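Local atomic coordinates of inactive Zymogen C11 Protease (Parabacteroides distasonis, PDB entry 6MZO), a protein that is a clostripain-like cysteine protease of the C11 family, captured as an inactive zymogen that probably needs activation before it can cleave peptide bonds. Residues A[170-173]-A[174-177]; A[241-244]-A[245-249]; A[248-251]-A[252-255]; A[278-281]-A[282-286]. All coordinates share one frame; numbering follows the deposited sequence.

Interaction 1. Residues A[170-173]-A[174-177]; sequences VAYA and FRGC
The guanidinium of Arg175 lies flat on the ring of Tyr172, with the two planes only 3° apart. The side chains run side by side and point the same way. CZ of Arg175 sits 3.8 Å from the centroid of the Tyr172 ring, a cation-pi stack over the face. CG of Arg175 sits between its backbone N and carbonyl carbon (chi1 68°); from there the extended chain lays the guanidinium over the ring, NH1 above its centre and CZ above Tyr172 CZ. The same NH1 also donates to Tyr172 O at 2.8 Å, and this oxygen lies in the guanidinium plane. Arg175 N reaches Tyr172 O from the opposite face of the carbonyl, at 3.2 Å. Two donors of one arginine thus grip one carbonyl. The bond from NH1, with the salt bridges to Asp236 and Glu351, is likely to limit rotation of the guanidinium.

On another side of the turn, Val170 and Phe174 meet obliquely. CG1 of Val170 touches Phe174 CD1 at 3.8 Å. Phe174 N donates to Val170 O at 3.0 Å, the last turn of the helix. A water bridges Ala173 O and Gly176 N.

Asp355 takes the Tyr172 hydroxyl. Phe174 packs on helix 143-150 and strand 155-162. Tyr172 packs on helix 235-246 and meets Trp352 of helix 351-357 edge-to-face. Residues 174-177 form the loop from helix 168-173 into strand 178-183 of the central sheet.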
loop_
_atom_site.group_PDB
_atom_site.type_symbol
_atom_site.label_atom_id
_atom_site.label_comp_id
_atom_site.label_asym_id
_atom_site.label_seq_id
_atom_site.Cartn_x
_atom_site.Cartn_y
_atom_site.Cartn_z
ATOM N N VAL A 170 -4.828 -6.817 3.211
ATOM C CA VAL A 170 -3.398 -6.412 3.226
ATOM C C VAL A 170 -2.961 -5.941 4.589
ATOM O O VAL A 170 -1.849 -6.300 5.112
ATOM C CB VAL A 170 -3.143 -5.299 2.130
ATOM C CG1 VAL A 170 -1.782 -4.577 2.359
ATOM C CG2 VAL A 170 -3.316 -5.893 0.744
ATOM N N ALA A 171 -3.753 -5.055 5.210
ATOM C CA ALA A 171 -3.313 -4.587 6.538
ATOM C C ALA A 171 -3.152 -5.809 7.491
ATOM O O ALA A 171 -2.208 -5.862 8.363
ATOM C CB ALA A 171 -4.331 -3.597 7.100
ATOM N N TYR A 172 -4.028 -6.802 7.338
ATOM C CA TYR A 172 -3.941 -7.953 8.218
ATOM C C TYR A 172 -2.700 -8.786 7.879
ATOM O O TYR A 172 -1.940 -9.238 8.792
ATOM C CB TYR A 172 -5.195 -8.829 8.093
ATOM C CG TYR A 172 -5.288 -9.922 9.116
ATOM C CD1 TYR A 172 -5.498 -9.615 10.454
ATOM C CD2 TYR A 172 -5.299 -11.249 8.738
ATOM C CE1 TYR A 172 -5.674 -10.646 11.395
ATOM C CE2 TYR A 172 -5.433 -12.337 9.699
ATOM C CZ TYR A 172 -5.660 -11.957 11.012
ATOM O OH TYR A 172 -5.806 -12.980 11.883
ATOM N N ALA A 173 -2.471 -8.983 6.588
ATOM C CA ALA A 173 -1.334 -9.871 6.162
ATOM C C ALA A 173 0.007 -9.309 6.617
ATOM O O ALA A 173 0.935 -10.128 6.896
ATOM C CB ALA A 173 -1.313 -10.045 4.647
ATOM N N PHE A 174 0.121 -7.991 6.627
ATOM C CA PHE A 174 1.420 -7.368 6.973
ATOM C C PHE A 174 1.520 -6.931 8.406
ATOM O O PHE A 174 2.496 -6.237 8.759
ATOM C CB PHE A 174 1.737 -6.177 6.031
ATOM C CG PHE A 174 2.011 -6.638 4.609
ATOM C CD1 PHE A 174 0.945 -6.826 3.697
ATOM C CD2 PHE A 174 3.287 -6.954 4.207
ATOM C CE1 PHE A 174 1.169 -7.304 2.420
ATOM C CE2 PHE A 174 3.536 -7.441 2.932
ATOM C CZ PHE A 174 2.462 -7.636 2.031
ATOM N N ARG A 175 0.558 -7.310 9.251
ATOM C CA ARG A 175 0.510 -6.758 10.629
ATOM C C ARG A 175 1.733 -7.132 11.454
ATOM O O ARG A 175 2.064 -6.414 12.391
ATOM C CB ARG A 175 -0.763 -7.235 11.355
ATOM C CG ARG A 175 -0.781 -8.734 11.659
ATOM C CD ARG A 175 -2.227 -9.095 12.093
ATOM N NE ARG A 175 -2.321 -10.430 12.621
ATOM C CZ ARG A 175 -2.248 -11.545 11.884
ATOM N NH1 ARG A 175 -2.080 -11.432 10.582
ATOM N NH2 ARG A 175 -2.292 -12.765 12.419
ATOM N N GLY A 176 2.329 -8.259 11.123
ATOM C CA GLY A 176 3.480 -8.736 11.874
ATOM C C GLY A 176 4.814 -8.141 11.480
ATOM O O GLY A 176 5.769 -8.242 12.316
ATOM N N CYS A 177 4.940 -7.521 10.294
ATOM C CA CYS A 177 6.259 -7.039 9.904
ATOM C C CYS A 177 6.368 -5.521 9.781
ATOM O O CYS A 177 7.431 -5.009 9.396
ATOM C CB CYS A 177 6.703 -7.682 8.604
ATOM S SG CYS A 177 5.652 -7.174 7.265
HETATM O O HOH W 1 2.477 -10.300 9.014
#

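Interaction 2. Residues A[241-244]-A[245-249]; sequences TCRT and LFHDK
Phe246 CG stands anti to its carbonyl carbon (chi1 -80°), which lays the ring edge beside Cys242, one helical turn back. CD2 of Phe246 meets Cys242 CB at 4.0 Å, with CB in the plane of the ring. His247 CG sits instead between its backbone N and carbonyl carbon (chi1 76°), and the side chain folds back over the helix end. There His247 CB touches Arg243 CG, and the two side chains cross at about a right angle.

Near the helix end, bonds to the third and the fourth residue back occur together. Cys242 O accepts from Phe246 N at 3.0 Å and from Leu245 N at 3.0 Å. His247 N donates to Arg243 O at 2.9 Å. Leu245 O is taken by the ammonium of Lys249, whose NZ lies 2.7 Å away. NZ also forms a salt bridge with Asp248 OD1 at 2.9 Å, on the syn side. The bent lysine chain thus ties a late helix carbonyl to the carboxylate.

Cys242 and Phe246 turn to helices 278-283 and 351-357, and Arg243 NE donates to Asp355 O. This is a helix C-terminus running into a type I beta turn from Phe246 to Lys249, with a lysine side chain closing over a helix carbonyl.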
loop_
_atom_site.group_PDB
_atom_site.type_symbol
_atom_site.label_atom_id
_atom_site.label_comp_id
_atom_site.label_asym_id
_atom_site.label_seq_id
_atom_site.Cartn_x
_atom_site.Cartn_y
_atom_site.Cartn_z
ATOM N N THR A 241 -13.248 -8.952 15.692
ATOM C CA THR A 241 -14.533 -8.311 15.731
ATOM C C THR A 241 -15.249 -8.744 14.448
ATOM O O THR A 241 -16.435 -9.049 14.456
ATOM C CB THR A 241 -14.389 -6.808 15.833
ATOM O OG1 THR A 241 -13.751 -6.458 17.101
ATOM C CG2 THR A 241 -15.734 -6.150 15.734
ATOM N N CYS A 242 -14.509 -8.785 13.321
ATOM C CA CYS A 242 -15.137 -9.170 12.050
ATOM C C CYS A 242 -15.484 -10.628 12.048
ATOM O O CYS A 242 -16.525 -11.020 11.470
ATOM C CB CYS A 242 -14.202 -8.840 10.861
ATOM S SG CYS A 242 -14.075 -7.061 10.603
ATOM N N ARG A 243 -14.681 -11.431 12.750
ATOM C CA ARG A 243 -14.973 -12.849 12.777
ATOM C C ARG A 243 -16.394 -13.093 13.308
ATOM O O ARG A 243 -17.150 -13.972 12.770
ATOM C CB ARG A 243 -13.929 -13.572 13.656
ATOM C CG ARG A 243 -14.199 -15.095 13.749
ATOM C CD ARG A 243 -13.146 -15.738 14.662
ATOM N NE ARG A 243 -11.833 -15.224 14.344
ATOM C CZ ARG A 243 -11.051 -14.540 15.181
ATOM N NH1 ARG A 243 -11.429 -14.343 16.445
ATOM N NH2 ARG A 243 -9.879 -14.076 14.740
ATOM N N THR A 244 -16.819 -12.237 14.241
ATOM C CA THR A 244 -18.120 -12.517 14.896
ATOM C C THR A 244 -19.286 -12.401 13.921
ATOM O O THR A 244 -20.289 -13.124 14.066
ATOM C CB THR A 244 -18.373 -11.602 16.112
ATOM O OG1 THR A 244 -18.522 -10.246 15.685
ATOM C CG2 THR A 244 -17.194 -11.664 17.083
ATOM N N LEU A 245 -19.125 -11.610 12.858
ATOM C CA LEU A 245 -20.206 -11.456 11.901
ATOM C C LEU A 245 -19.974 -12.247 10.628
ATOM O O LEU A 245 -20.929 -12.486 9.895
ATOM C CB LEU A 245 -20.462 -9.970 11.563
ATOM C CG LEU A 245 -19.409 -9.167 10.759
ATOM C CD1 LEU A 245 -19.952 -8.719 9.418
ATOM C CD2 LEU A 245 -18.924 -7.941 11.505
ATOM N N PHE A 246 -18.743 -12.685 10.345
ATOM C CA PHE A 246 -18.531 -13.407 9.086
ATOM C C PHE A 246 -18.524 -14.931 9.251
ATOM O O PHE A 246 -18.825 -15.666 8.297
ATOM C CB PHE A 246 -17.200 -12.957 8.451
ATOM C CG PHE A 246 -17.305 -11.676 7.731
ATOM C CD1 PHE A 246 -17.958 -11.626 6.505
ATOM C CD2 PHE A 246 -16.710 -10.512 8.248
ATOM C CE1 PHE A 246 -18.063 -10.430 5.818
ATOM C CE2 PHE A 246 -16.778 -9.321 7.531
ATOM C CZ PHE A 246 -17.456 -9.281 6.317
ATOM N N HIS A 247 -18.158 -15.396 10.441
ATOM C CA HIS A 247 -17.832 -16.822 10.589
ATOM C C HIS A 247 -19.073 -17.712 10.476
ATOM O O HIS A 247 -18.940 -18.959 10.341
ATOM C CB HIS A 247 -17.097 -17.090 11.917
ATOM C CG HIS A 247 -17.986 -17.071 13.123
ATOM N ND1 HIS A 247 -18.988 -16.143 13.306
ATOM C CD2 HIS A 247 -18.046 -17.894 14.192
ATOM C CE1 HIS A 247 -19.626 -16.391 14.433
ATOM N NE2 HIS A 247 -19.084 -17.460 14.982
ATOM N N ASP A 248 -20.279 -17.134 10.518
ATOM C CA ASP A 248 -21.481 -17.956 10.455
ATOM C C ASP A 248 -22.309 -17.654 9.214
ATOM O O ASP A 248 -23.519 -18.010 9.116
ATOM C CB ASP A 248 -22.319 -17.797 11.742
ATOM C CG ASP A 248 -22.902 -16.395 11.919
ATOM O OD1 ASP A 248 -22.447 -15.439 11.263
ATOM O OD2 ASP A 248 -23.865 -16.277 12.719
ATOM N N LYS A 249 -21.675 -17.006 8.249
ATOM C CA LYS A 249 -22.418 -16.600 7.030
ATOM C C LYS A 249 -22.163 -17.684 5.972
ATOM O O LYS A 249 -20.989 -18.013 5.702
ATOM C CB LYS A 249 -21.974 -15.215 6.508
ATOM C CG LYS A 249 -22.261 -14.015 7.479
ATOM C CD LYS A 249 -23.773 -13.905 7.648
ATOM C CE LYS A 249 -24.146 -12.834 8.717
ATOM N NZ LYS A 249 -23.610 -13.045 10.130
HETATM O O HOH W 2 -23.197 -13.433 13.328
#

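Interaction 3. Residues A[248-251]-A[252-255]; sequences DKTE and SDLF
Thr250 and Asp253 hold the close part of this contact by exchanging hydrogen bonds. Asp253 N donates to Thr250 OG1 at 3.0 Å, and Thr250 N donates to Asp253 OD2 at 2.9 Å. Both bonds are nearly straight, at 167° and 164°. OD2 is met from above the carboxylate plane. With OG1 between the backbone N and the carbonyl carbon (chi1 65°), the hydroxyl oxygen reaches the first turn. Leu254 N follows with a bond to Thr250 O at 3.0 Å. Phe255 N donates to Glu251 O at 2.9 Å, and this oxygen also lies over one face of the Phe255 ring. On the buried side, CD2 of Leu254 rests on Lys249 CB at 3.8 Å, and Leu254 also packs on Leu285.

The outer side is looser. The Glu251 carboxylate runs beside the ring rim, with OE1 3.6 Å from Phe255 CE2. Glu251 OE2 binds a glycerol, probably from the crystallisation liquor, and has a long, weak ion pair with Lys348. An alanine at Phe255 is likely to uncover Glu251 O and take away the ring that the glutamate side chain lies along.

The reciprocal bonds of Thr250, at the N-cap, and Asp253 form a capping box, which starts helix 251-255.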
loop_
_atom_site.group_PDB
_atom_site.type_symbol
_atom_site.label_atom_id
_atom_site.label_comp_id
_atom_site.label_asym_id
_atom_site.label_seq_id
_atom_site.Cartn_x
_atom_site.Cartn_y
_atom_site.Cartn_z
ATOM N N ASP A 248 -20.279 -17.134 10.518
ATOM C CA ASP A 248 -21.481 -17.956 10.455
ATOM C C ASP A 248 -22.309 -17.654 9.214
ATOM O O ASP A 248 -23.519 -18.010 9.116
ATOM C CB ASP A 248 -22.319 -17.797 11.742
ATOM C CG ASP A 248 -22.902 -16.395 11.919
ATOM O OD1 ASP A 248 -22.447 -15.439 11.263
ATOM O OD2 ASP A 248 -23.865 -16.277 12.719
ATOM N N LYS A 249 -21.675 -17.006 8.249
ATOM C CA LYS A 249 -22.418 -16.600 7.030
ATOM C C LYS A 249 -22.163 -17.684 5.972
ATOM O O LYS A 249 -20.989 -18.013 5.702
ATOM C CB LYS A 249 -21.974 -15.215 6.508
ATOM C CG LYS A 249 -22.261 -14.015 7.479
ATOM C CD LYS A 249 -23.773 -13.905 7.648
ATOM C CE LYS A 249 -24.146 -12.834 8.717
ATOM N NZ LYS A 249 -23.610 -13.045 10.130
ATOM N N THR A 250 -23.225 -18.207 5.397
ATOM C CA THR A 250 -23.031 -19.163 4.316
ATOM C C THR A 250 -22.713 -18.421 3.001
ATOM O O THR A 250 -22.909 -17.197 2.890
ATOM C CB THR A 250 -24.273 -20.025 4.084
ATOM O OG1 THR A 250 -25.338 -19.170 3.633
ATOM C CG2 THR A 250 -24.694 -20.801 5.374
ATOM N N GLU A 251 -22.215 -19.151 2.000
ATOM C CA GLU A 251 -22.018 -18.539 0.701
ATOM C C GLU A 251 -23.314 -17.906 0.221
ATOM O O GLU A 251 -23.294 -16.780 -0.290
ATOM C CB GLU A 251 -21.531 -19.556 -0.354
ATOM C CG GLU A 251 -20.047 -19.800 -0.380
ATOM C CD GLU A 251 -19.573 -20.247 -1.760
ATOM O OE1 GLU A 251 -20.414 -20.769 -2.531
ATOM O OE2 GLU A 251 -18.374 -20.038 -2.077
ATOM N N SER A 252 -24.441 -18.592 0.422
ATOM C CA SER A 252 -25.699 -18.012 -0.034
ATOM C C SER A 252 -26.026 -16.695 0.698
ATOM O O SER A 252 -26.480 -15.713 0.083
ATOM C CB SER A 252 -26.868 -19.017 0.127
ATOM O OG SER A 252 -26.687 -20.150 -0.731
ATOM N N ASP A 253 -25.761 -16.640 1.997
ATOM C CA ASP A 253 -25.876 -15.355 2.740
ATOM C C ASP A 253 -24.989 -14.236 2.141
ATOM O O ASP A 253 -25.405 -13.087 2.029
ATOM C CB ASP A 253 -25.467 -15.528 4.211
ATOM C CG ASP A 253 -26.333 -16.494 4.987
ATOM O OD1 ASP A 253 -27.526 -16.727 4.632
ATOM O OD2 ASP A 253 -25.827 -17.015 6.008
ATOM N N LEU A 254 -23.744 -14.557 1.812
ATOM C CA LEU A 254 -22.835 -13.560 1.280
ATOM C C LEU A 254 -23.299 -13.056 -0.087
ATOM O O LEU A 254 -23.251 -11.856 -0.396
ATOM C CB LEU A 254 -21.410 -14.143 1.179
ATOM C CG LEU A 254 -20.919 -14.560 2.554
ATOM C CD1 LEU A 254 -19.587 -15.367 2.338
ATOM C CD2 LEU A 254 -20.595 -13.357 3.457
ATOM N N PHE A 255 -23.768 -13.998 -0.883
ATOM C CA PHE A 255 -24.117 -13.686 -2.255
ATOM C C PHE A 255 -25.391 -12.866 -2.313
ATOM O O PHE A 255 -25.674 -12.211 -3.318
ATOM C CB PHE A 255 -24.297 -14.974 -3.073
ATOM C CG PHE A 255 -23.000 -15.765 -3.306
ATOM C CD1 PHE A 255 -21.745 -15.202 -3.045
ATOM C CD2 PHE A 255 -23.068 -17.056 -3.774
ATOM C CE1 PHE A 255 -20.618 -15.948 -3.265
ATOM C CE2 PHE A 255 -21.932 -17.814 -4.024
ATOM C CZ PHE A 255 -20.692 -17.253 -3.766
#

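Interaction 4. Residues A[278-281]-A[282-286]; sequences FDDY and VSRLA
Val282 N and Ser283 N donate to Phe278 O and Asp279 O in the i to i-4 pattern of a regular helix, whereas Arg284 N turns back to Tyr281 O, three residues earlier, at 3.0 Å. The side chains fall into a polar group and an apolar one. Arg284 NH2 meets Asp280 OD1 at 2.9 Å, a salt bridge on the syn side of the carboxylate. OD1 lies near the guanidinium plane, and the two flat groups are turned 52° apart. The Arg284 chain bends at chi2 (-48°), which folds it back along the turn. Its NE adds weak bonds to OD1 and to Asp280 O. Ser283 OG donates to Asp280 O at 2.7 Å. Gln263 N donates to the other carboxylate oxygen of Asp280, OD2.

On the apolar side, CG2 of Val282 meets Phe278 CE1 obliquely at 3.7 Å. Leu285 CD1 reaches Tyr281 near the hydroxyl end of its ring, 3.8 Å from CZ. Helix 235-246 packs on this side through Cys242, Leu245 and Phe246.

With a methionine in place of Arg284, Asp280 OD1 would probably lose its close cationic mate, with a long, weak ion pair to Lys327 still present. The chemistry implies a carboxylate held from two directions: the arginine probably offsets the charge at one oxygen, and a backbone N-H from a loop binds the other. Both probably favour the charged form of this buried aspartate.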
loop_
_atom_site.group_PDB
_atom_site.type_symbol
_atom_site.label_atom_id
_atom_site.label_comp_id
_atom_site.label_asym_id
_atom_site.label_seq_id
_atom_site.Cartn_x
_atom_site.Cartn_y
_atom_site.Cartn_z
ATOM N N PHE A 278 -15.162 -1.092 3.054
ATOM C CA PHE A 278 -15.250 -2.063 4.115
ATOM C C PHE A 278 -16.439 -1.885 5.066
ATOM O O PHE A 278 -17.177 -2.773 5.301
ATOM C CB PHE A 278 -13.914 -2.068 4.842
ATOM C CG PHE A 278 -13.710 -3.183 5.811
ATOM C CD1 PHE A 278 -14.358 -4.372 5.705
ATOM C CD2 PHE A 278 -12.813 -3.032 6.809
ATOM C CE1 PHE A 278 -14.107 -5.381 6.583
ATOM C CE2 PHE A 278 -12.557 -4.030 7.697
ATOM C CZ PHE A 278 -13.207 -5.212 7.582
ATOM N N ASP A 279 -16.594 -0.680 5.581
ATOM C CA ASP A 279 -17.664 -0.384 6.500
ATOM C C ASP A 279 -19.013 -0.579 5.838
ATOM O O ASP A 279 -19.864 -1.169 6.396
ATOM C CB ASP A 279 -17.495 1.035 7.071
ATOM C CG ASP A 279 -18.575 1.423 8.061
ATOM O OD1 ASP A 279 -19.695 1.567 7.671
ATOM O OD2 ASP A 279 -18.250 1.618 9.210
ATOM N N ASP A 280 -19.162 -0.088 4.628
ATOM C CA ASP A 280 -20.392 -0.229 3.900
ATOM C C ASP A 280 -20.773 -1.712 3.770
ATOM O O ASP A 280 -21.861 -2.078 4.061
ATOM C CB ASP A 280 -20.277 0.447 2.548
ATOM C CG ASP A 280 -21.621 0.710 1.887
ATOM O OD1 ASP A 280 -22.624 0.603 2.544
ATOM O OD2 ASP A 280 -21.610 1.021 0.719
ATOM N N TYR A 281 -19.834 -2.534 3.353
ATOM C CA TYR A 281 -20.088 -3.956 3.222
ATOM C C TYR A 281 -20.503 -4.568 4.549
ATOM O O TYR A 281 -21.491 -5.227 4.644
ATOM C CB TYR A 281 -18.854 -4.663 2.700
ATOM C CG TYR A 281 -18.991 -6.149 2.527
ATOM C CD1 TYR A 281 -20.086 -6.684 1.913
ATOM C CD2 TYR A 281 -18.011 -6.994 2.960
ATOM C CE1 TYR A 281 -20.207 -8.046 1.750
ATOM C CE2 TYR A 281 -18.115 -8.348 2.796
ATOM C CZ TYR A 281 -19.219 -8.859 2.187
ATOM O OH TYR A 281 -19.335 -10.190 2.024
ATOM N N VAL A 282 -19.706 -4.349 5.567
ATOM C CA VAL A 282 -20.017 -4.899 6.885
ATOM C C VAL A 282 -21.384 -4.441 7.384
ATOM O O VAL A 282 -22.150 -5.252 7.968
ATOM C CB VAL A 282 -18.858 -4.498 7.949
ATOM C CG1 VAL A 282 -19.363 -4.697 9.367
ATOM C CG2 VAL A 282 -17.631 -5.331 7.689
ATOM N N SER A 283 -21.771 -3.198 7.078
ATOM C CA SER A 283 -23.084 -2.714 7.513
ATOM C C SER A 283 -24.272 -3.520 6.903
ATOM O O SER A 283 -25.377 -3.524 7.453
ATOM C CB SER A 283 -23.245 -1.198 7.177
ATOM O OG SER A 283 -23.595 -1.058 5.794
ATOM N N ARG A 284 -24.025 -4.248 5.808
ATOM C CA ARG A 284 -25.047 -5.096 5.171
ATOM C C ARG A 284 -25.217 -6.455 5.814
ATOM O O ARG A 284 -26.211 -7.144 5.579
ATOM C CB ARG A 284 -24.733 -5.362 3.696
ATOM C CG ARG A 284 -24.416 -4.160 2.845
ATOM C CD ARG A 284 -25.414 -3.111 3.055
ATOM N NE ARG A 284 -24.957 -1.820 2.550
ATOM C CZ ARG A 284 -25.643 -1.069 1.689
ATOM N NH1 ARG A 284 -26.850 -1.494 1.234
ATOM N NH2 ARG A 284 -25.137 0.089 1.288
ATOM N N LEU A 285 -24.271 -6.850 6.628
ATOM C CA LEU A 285 -24.240 -8.189 7.214
ATOM C C LEU A 285 -24.329 -8.164 8.732
ATOM O O LEU A 285 -24.908 -9.089 9.330
ATOM C CB LEU A 285 -22.958 -8.899 6.813
ATOM C CG LEU A 285 -22.892 -9.323 5.332
ATOM C CD1 LEU A 285 -21.499 -9.814 5.026
ATOM C CD2 LEU A 285 -23.896 -10.462 5.046
ATOM N N ALA A 286 -23.748 -7.124 9.345
ATOM C CA ALA A 286 -23.706 -7.047 10.816
ATOM C C ALA A 286 -25.029 -6.759 11.474
ATOM O O ALA A 286 -25.851 -5.971 10.977
ATOM C CB ALA A 286 -22.692 -5.942 11.250
#

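In the fold
Interaction 1 is the most buried and lies beside the central sheet. Interactions 2 and 4 are partly buried, and interaction 3 is at the surface. Interactions 2 and 3 share Asp248 and Lys249: one ends helix 235-246, the other starts helix 251-255. Interaction 4 packs on both. Phe246 CE1 is 3.6 Å from Leu285 CD1, and Leu254 CD2 is 3.7 Å from Tyr281 OH. Interaction 1 touches none of the others, although its Tyr172 and Arg175 reach helix 235-246. Chemistry follows place. A cation-pi stack serves the buried helix end, and reciprocal capping bonds the exposed helix start. The Asp248-Lys249 ion pair spans the join of interactions 2 and 3. Interaction 4 has its own aspartate-arginine pair beside an apolar face.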